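CBS domain protein (PDB 2NQW) is of unknown function, this fragment being its transporter-associated (CorC_HlyC) domain, which probably binds flavin adenine dinucleotide. Local coordinates at residues A67-M79 / R83-E93. Sequence-based numbering, arbitrary orientation. Where two conformers were deposited one is given.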
ATOM      1  N   ALA A  67      -1.732   3.985  -7.689  1.00  9.27           N
ATOM      2  CA  ALA A  67      -3.146   3.808  -7.401  1.00  9.46           C
ATOM      3  C   ALA A  67      -3.501   4.828  -6.342  1.00  9.23           C
ATOM      4  O   ALA A  67      -2.647   5.179  -5.514  1.00  9.78           O
ATOM      5  CB  ALA A  67      -3.432   2.408  -6.888  1.00 10.25           C
ATOM      6  N   VAL A  68      -4.753   5.272  -6.332  1.00  9.27           N
ATOM      7  CA  VAL A  68      -5.208   6.265  -5.351  1.00  9.82           C
ATOM      8  C   VAL A  68      -6.392   5.704  -4.583  1.00  8.84           C
ATOM      9  O   VAL A  68      -7.306   5.120  -5.179  1.00 10.14           O
ATOM     10  CB  VAL A  68      -5.583   7.600  -6.046  1.00 10.52           C
ATOM     11  CG1 VAL A  68      -6.209   8.597  -5.040  1.00 11.86           C
ATOM     12  CG2 VAL A  68      -4.338   8.220  -6.671  1.00 13.64           C
ATOM     13  N   TYR A  69      -6.388   5.891  -3.259  1.00  8.34           N
ATOM     14  CA  TYR A  69      -7.575   5.660  -2.448  1.00  8.32           C
ATOM     15  C   TYR A  69      -7.525   6.795  -1.421  1.00  8.01           C
ATOM     16  O   TYR A  69      -6.825   6.686  -0.401  1.00  8.45           O
ATOM     17  CB  TYR A  69      -7.541   4.267  -1.759  1.00  9.13           C
ATOM     18  CG  TYR A  69      -8.904   3.917  -1.190  1.00  8.01           C
ATOM     19  CD1 TYR A  69      -9.857   3.294  -1.991  1.00  9.52           C
ATOM     20  CD2 TYR A  69      -9.253   4.270   0.107  1.00  9.14           C
ATOM     21  CE1 TYR A  69     -11.134   3.022  -1.515  1.00  8.50           C
ATOM     22  CE2 TYR A  69     -10.499   4.005   0.602  1.00  9.06           C
ATOM     23  CZ  TYR A  69     -11.443   3.378  -0.206  1.00  8.90           C
ATOM     24  OH  TYR A  69     -12.707   3.144   0.302  1.00 10.07           O
ATOM     25  N   GLU A  70      -8.215   7.901  -1.741  1.00  8.26           N
ATOM     26  CA  GLU A  70      -7.955   9.150  -1.025  1.00  8.79           C
ATOM     27  C   GLU A  70      -8.080   8.929   0.488  1.00  8.58           C
ATOM     28  O   GLU A  70      -9.027   8.289   0.942  1.00  9.13           O
ATOM     29  CB  GLU A  70      -8.910  10.253  -1.475  1.00  9.94           C
ATOM     30  CG  GLU A  70      -8.612  10.827  -2.857  1.00 10.46           C
ATOM     31  CD  GLU A  70      -7.407  11.741  -2.897  1.00 11.34           C
ATOM     32  OE1 GLU A  70      -6.765  11.949  -1.861  1.00 13.00           O
ATOM     33  OE2 GLU A  70      -7.130  12.325  -3.969  1.00 15.33           O
ATOM     34  N   PRO A  71      -7.171   9.515   1.291  1.00  8.20           N
ATOM     35  CA  PRO A  71      -6.112  10.466   0.943  1.00  9.50           C
ATOM     36  C   PRO A  71      -4.797   9.806   0.544  1.00  9.22           C
ATOM     37  O   PRO A  71      -3.789  10.505   0.463  1.00 10.83           O
ATOM     38  CB  PRO A  71      -5.926  11.234   2.254  1.00  9.80           C
ATOM     39  CG  PRO A  71      -6.130  10.155   3.298  1.00 10.10           C
ATOM     40  CD  PRO A  71      -7.319   9.356   2.756  1.00  8.91           C
ATOM     41  N   PHE A  72      -4.801   8.495   0.304  1.00  8.30           N
ATOM     42  CA  PHE A  72      -3.552   7.766   0.050  1.00  8.76           C
ATOM     43  C   PHE A  72      -3.237   7.669  -1.424  1.00  8.70           C
ATOM     44  O   PHE A  72      -4.127   7.509  -2.262  1.00  9.44           O
ATOM     45  CB  PHE A  72      -3.684   6.340   0.634  1.00  9.19           C
ATOM     46  CG  PHE A  72      -4.022   6.336   2.103  1.00  8.47           C
ATOM     47  CD1 PHE A  72      -5.311   6.057   2.518  1.00  9.00           C
ATOM     48  CD2 PHE A  72      -3.082   6.701   3.051  1.00  9.48           C
ATOM     49  CE1 PHE A  72      -5.638   6.096   3.863  1.00 10.09           C
ATOM     50  CE2 PHE A  72      -3.414   6.756   4.420  1.00 10.33           C
ATOM     51  CZ  PHE A  72      -4.688   6.461   4.826  1.00 10.81           C
ATOM     52  N   ARG A  73      -1.950   7.693  -1.719  1.00  8.47           N
ATOM     53  CA  ARG A  73      -1.460   7.372  -3.048  1.00  9.73           C
ATOM     54  C   ARG A  73      -0.379   6.311  -2.884  1.00  9.18           C
ATOM     55  O   ARG A  73       0.497   6.426  -2.000  1.00  9.38           O
ATOM     56  CB  ARG A  73      -0.870   8.617  -3.724  1.00 10.48           C
ATOM     57  CG  ARG A  73      -0.420   8.362  -5.159  1.00 14.75           C
ATOM     58  CD  ARG A  73       0.207   9.669  -5.770  1.00 17.61           C
ATOM     59  NE  ARG A  73       0.657   9.444  -7.147  1.00 26.83           N
ATOM     60  CZ  ARG A  73      -0.153   9.460  -8.199  1.00 30.12           C
ATOM     61  NH1 ARG A  73      -1.446   9.718  -8.021  1.00 32.80           N
ATOM     62  NH2 ARG A  73       0.332   9.215  -9.424  1.00 30.40           N
ATOM     63  N   PHE A  74      -0.452   5.287  -3.730  1.00  8.35           N
ATOM     64  CA  PHE A  74       0.444   4.134  -3.651  1.00  8.72           C
ATOM     65  C   PHE A  74       1.226   4.005  -4.940  1.00  8.47           C
ATOM     66  O   PHE A  74       0.703   4.318  -6.022  1.00  9.24           O
ATOM     67  CB  PHE A  74      -0.408   2.857  -3.548  1.00  8.73           C
ATOM     68  CG  PHE A  74      -1.392   2.867  -2.397  1.00  9.15           C
ATOM     69  CD1 PHE A  74      -0.941   2.806  -1.086  1.00  9.41           C
ATOM     70  CD2 PHE A  74      -2.766   2.952  -2.609  1.00 11.69           C
ATOM     71  CE1 PHE A  74      -1.830   2.834  -0.023  1.00  9.68           C
ATOM     72  CE2 PHE A  74      -3.676   2.967  -1.523  1.00 10.78           C
ATOM     73  CZ  PHE A  74      -3.182   2.880  -0.230  1.00  9.08           C
ATOM     74  N   GLN A  75       2.472   3.549  -4.850  1.00  8.56           N
ATOM     75  CA  GLN A  75       3.237   3.286  -6.057  1.00  8.93           C
ATOM     76  C   GLN A  75       3.992   1.960  -5.864  1.00  8.29           C
ATOM     77  O   GLN A  75       4.595   1.712  -4.809  1.00  8.79           O
ATOM     78  CB  GLN A  75       4.251   4.409  -6.300  1.00  9.62           C
ATOM     79  CG  GLN A  75       5.141   4.205  -7.544  1.00 12.09           C
ATOM     80  CD  GLN A  75       6.054   5.404  -7.738  1.00 14.60           C
ATOM     81  OE1 GLN A  75       5.681   6.532  -7.397  1.00 20.31           O
ATOM     82  NE2 GLN A  75       7.199   5.188  -8.335  1.00 17.90           N
ATOM     83  N   VAL A  76       3.947   1.103  -6.896  1.00  8.50           N
ATOM     84  CA  VAL A  76       4.734  -0.149  -6.834  1.00  8.74           C
ATOM     85  C   VAL A  76       6.176   0.245  -7.110  1.00  9.35           C
ATOM     86  O   VAL A  76       6.496   0.657  -8.225  1.00 10.27           O
ATOM     87  CB  VAL A  76       4.252  -1.177  -7.876  1.00  8.83           C
ATOM     88  CG1 VAL A  76       5.177  -2.389  -7.909  1.00 10.10           C
ATOM     89  CG2 VAL A  76       2.853  -1.604  -7.528  1.00 10.83           C
ATOM     90  N   THR A  77       7.048   0.088  -6.105  1.00  9.32           N
ATOM     91  CA  THR A  77       8.445   0.479  -6.303  1.00  9.81           C
ATOM     92  C   THR A  77       9.344  -0.722  -6.606  1.00 10.34           C
ATOM     93  O   THR A  77      10.398  -0.540  -7.206  1.00 11.62           O
ATOM     94  CB  THR A  77       8.977   1.210  -5.068  1.00 10.43           C
ATOM     95  OG1 THR A  77       8.718   0.397  -3.914  1.00 11.96           O
ATOM     96  CG2 THR A  77       8.294   2.592  -4.954  1.00 11.78           C
ATOM     97  N   GLN A  78       8.942  -1.922  -6.181  1.00  9.82           N
ATOM     98  CA  GLN A  78       9.738  -3.130  -6.488  1.00 10.07           C
ATOM     99  C   GLN A  78       8.822  -4.314  -6.698  1.00  9.79           C
ATOM    100  O   GLN A  78       7.799  -4.452  -6.004  1.00 10.55           O
ATOM    101  CB  GLN A  78      10.698  -3.477  -5.350  1.00 11.46           C
ATOM    102  CG  GLN A  78      11.737  -2.397  -5.069  1.00 13.04           C
ATOM    103  CD  GLN A  78      12.775  -2.904  -4.095  1.00 16.17           C
ATOM    104  OE1 GLN A  78      13.451  -3.920  -4.360  1.00 19.06           O
ATOM    105  NE2 GLN A  78      12.910  -2.223  -2.979  1.00 18.60           N
HETATM  106  N   MSE A  79       9.221  -5.182  -7.641  1.00 10.55           N
HETATM  107  CA  MSE A  79       8.586  -6.475  -7.842  1.00 10.54           C
HETATM  108  C   MSE A  79       9.674  -7.508  -7.973  1.00 11.37           C
HETATM  109  O   MSE A  79      10.786  -7.172  -8.387  1.00 12.07           O
HETATM  110  CB  MSE A  79       7.761  -6.515  -9.141  1.00 10.28           C
HETATM  111  CG  MSE A  79       6.498  -5.663  -9.053  1.00 10.06           C
HETATM  112 SE   MSE A  79       5.316  -5.833 -10.562  1.00 14.44          SE
HETATM  113  CE  MSE A  79       4.807  -7.685 -10.311  1.00 11.05           C
ATOM    114  N   ARG A  83       5.520 -10.836  -8.236  1.00 11.79           N
ATOM    115  CA  ARG A  83       4.775 -10.256  -7.093  0.50 12.33           C
ATOM    116  C   ARG A  83       5.235  -8.855  -6.780  1.00 11.29           C
ATOM    117  O   ARG A  83       6.439  -8.565  -6.899  1.00 11.38           O
ATOM    118  CB  ARG A  83       4.969 -11.119  -5.813  0.50 13.66           C
ATOM    119  CG  ARG A  83       4.774 -12.615  -6.005  0.50 16.23           C
ATOM    120  CD  ARG A  83       3.365 -12.951  -6.456  0.50 19.65           C
ATOM    121  NE  ARG A  83       3.091 -14.377  -6.302  0.50 23.65           N
ATOM    122  CZ  ARG A  83       2.608 -14.953  -5.199  0.50 25.06           C
ATOM    123  NH1 ARG A  83       2.310 -14.237  -4.122  0.50 26.85           N
ATOM    124  NH2 ARG A  83       2.410 -16.263  -5.180  0.50 28.11           N
ATOM    125  N   ILE A  84       4.285  -8.024  -6.338  1.00 11.03           N
ATOM    126  CA  ILE A  84       4.647  -6.749  -5.726  1.00 10.80           C
ATOM    127  C   ILE A  84       5.351  -7.004  -4.407  1.00 11.58           C
ATOM    128  O   ILE A  84       4.770  -7.638  -3.515  1.00 13.66           O
ATOM    129  CB  ILE A  84       3.374  -5.940  -5.429  1.00 10.98           C
ATOM    130  CG1 ILE A  84       2.665  -5.543  -6.738  1.00 11.00           C
ATOM    131  CG2 ILE A  84       3.752  -4.680  -4.639  1.00 12.08           C
ATOM    132  CD1 ILE A  84       1.222  -5.031  -6.492  1.00 11.34           C
ATOM    133  N   ILE A  85       6.591  -6.534  -4.277  1.00 10.80           N
ATOM    134  CA  ILE A  85       7.333  -6.717  -3.035  1.00 12.38           C
ATOM    135  C   ILE A  85       7.530  -5.415  -2.250  1.00 10.93           C
ATOM    136  O   ILE A  85       7.788  -5.497  -1.053  1.00 11.46           O
ATOM    137  CB  ILE A  85       8.624  -7.485  -3.229  1.00 12.93           C
ATOM    138  CG1 ILE A  85       9.647  -6.687  -4.016  1.00 13.37           C
ATOM    139  CG2 ILE A  85       8.342  -8.871  -3.853  1.00 15.23           C
ATOM    140  CD1 ILE A  85      11.006  -7.458  -4.218  1.00 15.39           C
ATOM    141  N   GLU A  86       7.387  -4.246  -2.888  1.00 10.49           N
ATOM    142  CA  GLU A  86       7.452  -3.005  -2.114  1.00  9.83           C
ATOM    143  C   GLU A  86       6.489  -2.008  -2.726  1.00  8.95           C
ATOM    144  O   GLU A  86       6.422  -1.867  -3.953  1.00  9.58           O
ATOM    145  CB  GLU A  86       8.854  -2.424  -2.134  1.00 10.71           C
ATOM    146  CG  GLU A  86       9.037  -1.219  -1.176  1.00 11.79           C
ATOM    147  CD  GLU A  86      10.460  -0.709  -1.264  1.00 13.79           C
ATOM    148  OE1 GLU A  86      10.816  -0.141  -2.316  1.00 14.75           O
ATOM    149  OE2 GLU A  86      11.225  -0.864  -0.282  1.00 15.42           O
ATOM    150  N   ILE A  87       5.761  -1.339  -1.828  1.00  9.31           N
ATOM    151  CA  ILE A  87       4.872  -0.256  -2.191  1.00  9.58           C
ATOM    152  C   ILE A  87       5.252   0.988  -1.393  1.00  8.58           C
ATOM    153  O   ILE A  87       5.442   0.923  -0.161  1.00  9.61           O
ATOM    154  CB  ILE A  87       3.394  -0.643  -1.923  1.00  9.86           C
ATOM    155  CG1 ILE A  87       2.939  -1.640  -3.004  1.00 12.53           C
ATOM    156  CG2 ILE A  87       2.453   0.577  -1.915  1.00 10.81           C
ATOM    157  CD1 ILE A  87       1.601  -2.334  -2.705  1.00 13.28           C
ATOM    158  N   LYS A  88       5.344   2.109  -2.109  1.00  8.51           N
ATOM    159  CA  LYS A  88       5.462   3.426  -1.487  1.00  8.66           C
ATOM    160  C   LYS A  88       4.083   3.959  -1.149  1.00  9.13           C
ATOM    161  O   LYS A  88       3.178   3.929  -1.999  1.00  9.02           O
ATOM    162  CB  LYS A  88       6.136   4.383  -2.464  1.00  9.37           C
ATOM    163  CG  LYS A  88       6.129   5.816  -1.984  1.00  9.96           C
ATOM    164  CD  LYS A  88       6.987   6.699  -2.922  1.00 13.34           C
ATOM    165  CE  LYS A  88       6.791   8.167  -2.535  1.00 13.94           C
ATOM    166  NZ  LYS A  88       7.653   9.053  -3.400  1.00 15.07           N
ATOM    167  N   ILE A  89       3.942   4.472   0.088  1.00  8.81           N
ATOM    168  CA  ILE A  89       2.752   5.255   0.473  1.00  8.79           C
ATOM    169  C   ILE A  89       3.243   6.705   0.554  1.00  9.26           C
ATOM    170  O   ILE A  89       4.197   7.006   1.295  1.00  9.99           O
ATOM    171  CB  ILE A  89       2.159   4.758   1.814  1.00  9.47           C
ATOM    172  CG1 ILE A  89       1.750   3.292   1.700  1.00 10.16           C
ATOM    173  CG2 ILE A  89       1.004   5.680   2.226  1.00 10.53           C
ATOM    174  CD1 ILE A  89       1.183   2.686   2.990  1.00 11.00           C
ATOM    175  N   PHE A  90       2.635   7.577  -0.248  1.00  9.74           N
ATOM    176  CA  PHE A  90       3.047   8.977  -0.266  1.00  9.94           C
ATOM    177  C   PHE A  90       2.667   9.661   1.045  1.00 10.21           C
ATOM    178  O   PHE A  90       1.835   9.157   1.813  1.00 10.07           O
ATOM    179  CB  PHE A  90       2.382   9.676  -1.461  1.00 10.75           C
ATOM    180  CG  PHE A  90       3.089   9.462  -2.774  1.00 11.71           C
ATOM    181  CD1 PHE A  90       3.841  10.478  -3.343  1.00 15.44           C
ATOM    182  CD2 PHE A  90       3.010   8.228  -3.413  1.00 12.71           C
ATOM    183  CE1 PHE A  90       4.512  10.279  -4.563  1.00 17.84           C
ATOM    184  CE2 PHE A  90       3.652   8.006  -4.629  1.00 14.20           C
ATOM    185  CZ  PHE A  90       4.413   9.040  -5.200  1.00 17.15           C
ATOM    186  N   PRO A  91       3.263  10.837   1.307  1.00 11.05           N
ATOM    187  CA  PRO A  91       2.832  11.549   2.520  1.00 11.46           C
ATOM    188  C   PRO A  91       1.339  11.850   2.424  1.00 12.01           C
ATOM    189  O   PRO A  91       0.852  12.169   1.321  1.00 13.66           O
ATOM    190  CB  PRO A  91       3.637  12.857   2.472  1.00 13.02           C
ATOM    191  CG  PRO A  91       4.785  12.583   1.474  1.00 12.35           C
ATOM    192  CD  PRO A  91       4.238  11.593   0.502  1.00 12.32           C
ATOM    193  N   PHE A  92       0.623  11.813   3.547  1.00 11.61           N
ATOM    194  CA  PHE A  92      -0.824  12.071   3.513  1.00 11.73           C
ATOM    195  C   PHE A  92      -1.211  12.997   4.656  1.00 12.56           C
ATOM    196  O   PHE A  92      -0.563  13.032   5.725  1.00 13.19           O
ATOM    197  CB  PHE A  92      -1.633  10.753   3.550  1.00 11.47           C
ATOM    198  CG  PHE A  92      -1.277   9.866   4.684  1.00 10.77           C
ATOM    199  CD1 PHE A  92      -1.981   9.965   5.897  1.00 11.24           C
ATOM    200  CD2 PHE A  92      -0.250   8.925   4.569  1.00 10.97           C
ATOM    201  CE1 PHE A  92      -1.636   9.168   6.973  1.00 11.41           C
ATOM    202  CE2 PHE A  92       0.094   8.131   5.657  1.00 12.01           C
ATOM    203  CZ  PHE A  92      -0.604   8.245   6.842  1.00 10.74           C
ATOM    204  N   GLU A  93      -2.232  13.807   4.446  0.50 13.83           N
ATOM    205  CA  GLU A  93      -2.761  14.612   5.545  0.50 14.97           C
ATOM    206  C   GLU A  93      -4.018  13.911   6.093  0.50 14.49           C
ATOM    207  O   GLU A  93      -4.401  12.822   5.644  0.50 15.10           O
ATOM    208  CB  GLU A  93      -3.068  16.058   5.088  0.50 14.57           C
ATOM    209  CG  GLU A  93      -1.843  16.998   4.907  0.50 17.81           C
ATOM    210  CD  GLU A  93      -2.259  18.454   4.536  0.50 17.56           C
ATOM    211  OE1 GLU A  93      -2.236  19.318   5.433  0.50 22.42           O
ATOM    212  OE2 GLU A  93      -2.603  18.712   3.358  0.50 20.23           O
ATOM    213  OXT GLU A  93      -4.672  14.400   7.016  0.50 15.16           O
TER
HETATM  214  O   HOH W   1      -1.154  11.029  -0.316  1.00 20.08           O
HETATM  215  O   HOH W   2      -0.471   8.675   0.523  1.00 14.27           O
HETATM  216  O   HOH W   3       7.620   8.240  -6.167  1.00 21.73           O
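Gln75 and Lys88 form a hydrogen-bonded antiparallel pair in the hairpin of strands 72-79 and 84-89, Lys88 N giving to Gln75 O at 2.8 Å and Gln75 N to Lys88 O. Toward the turn, two classic beta bulges follow one another: Thr77 and Gln78 both face Glu86, and Ile85 and Glu86 both face Gln78, whose O accepts from both their amides.

Where Thr77 and Gln78 both face Glu86, their two polar side chains meet on one carboxylate oxygen. Thr77 OG1 donates to the anti lone pair of Glu86 OE1 at 2.7 Å, while Gln78 NE2 reaches the same OE1 at 3.0 Å from above the carboxylate plane.

On the same face, the flat Phe90 ring suits a place between the methylene parts of two long, charged side chains. Arg73, extended with CG anti to its N (chi1 -176°), lays CD over one side, 4.0 Å from the ring centroid; Lys88 CE covers the other. A water joins Gln75 OE1 to Lys88 NZ.

Apolar Phe74, Val76, Ile87 and Ile89 fill the opposite face, Phe74 and Val76 meeting Phe53 of helix 49-57. Near the C-terminus, Phe72 points its edge at the face of Phe92 (planes 62° apart).

The hairpin is thus apolar toward helices 25-32 and 49-57 and mixed on the other face, where two side-chain bonds to OE1 would tend to fix the Glu86 carboxylate's rotation.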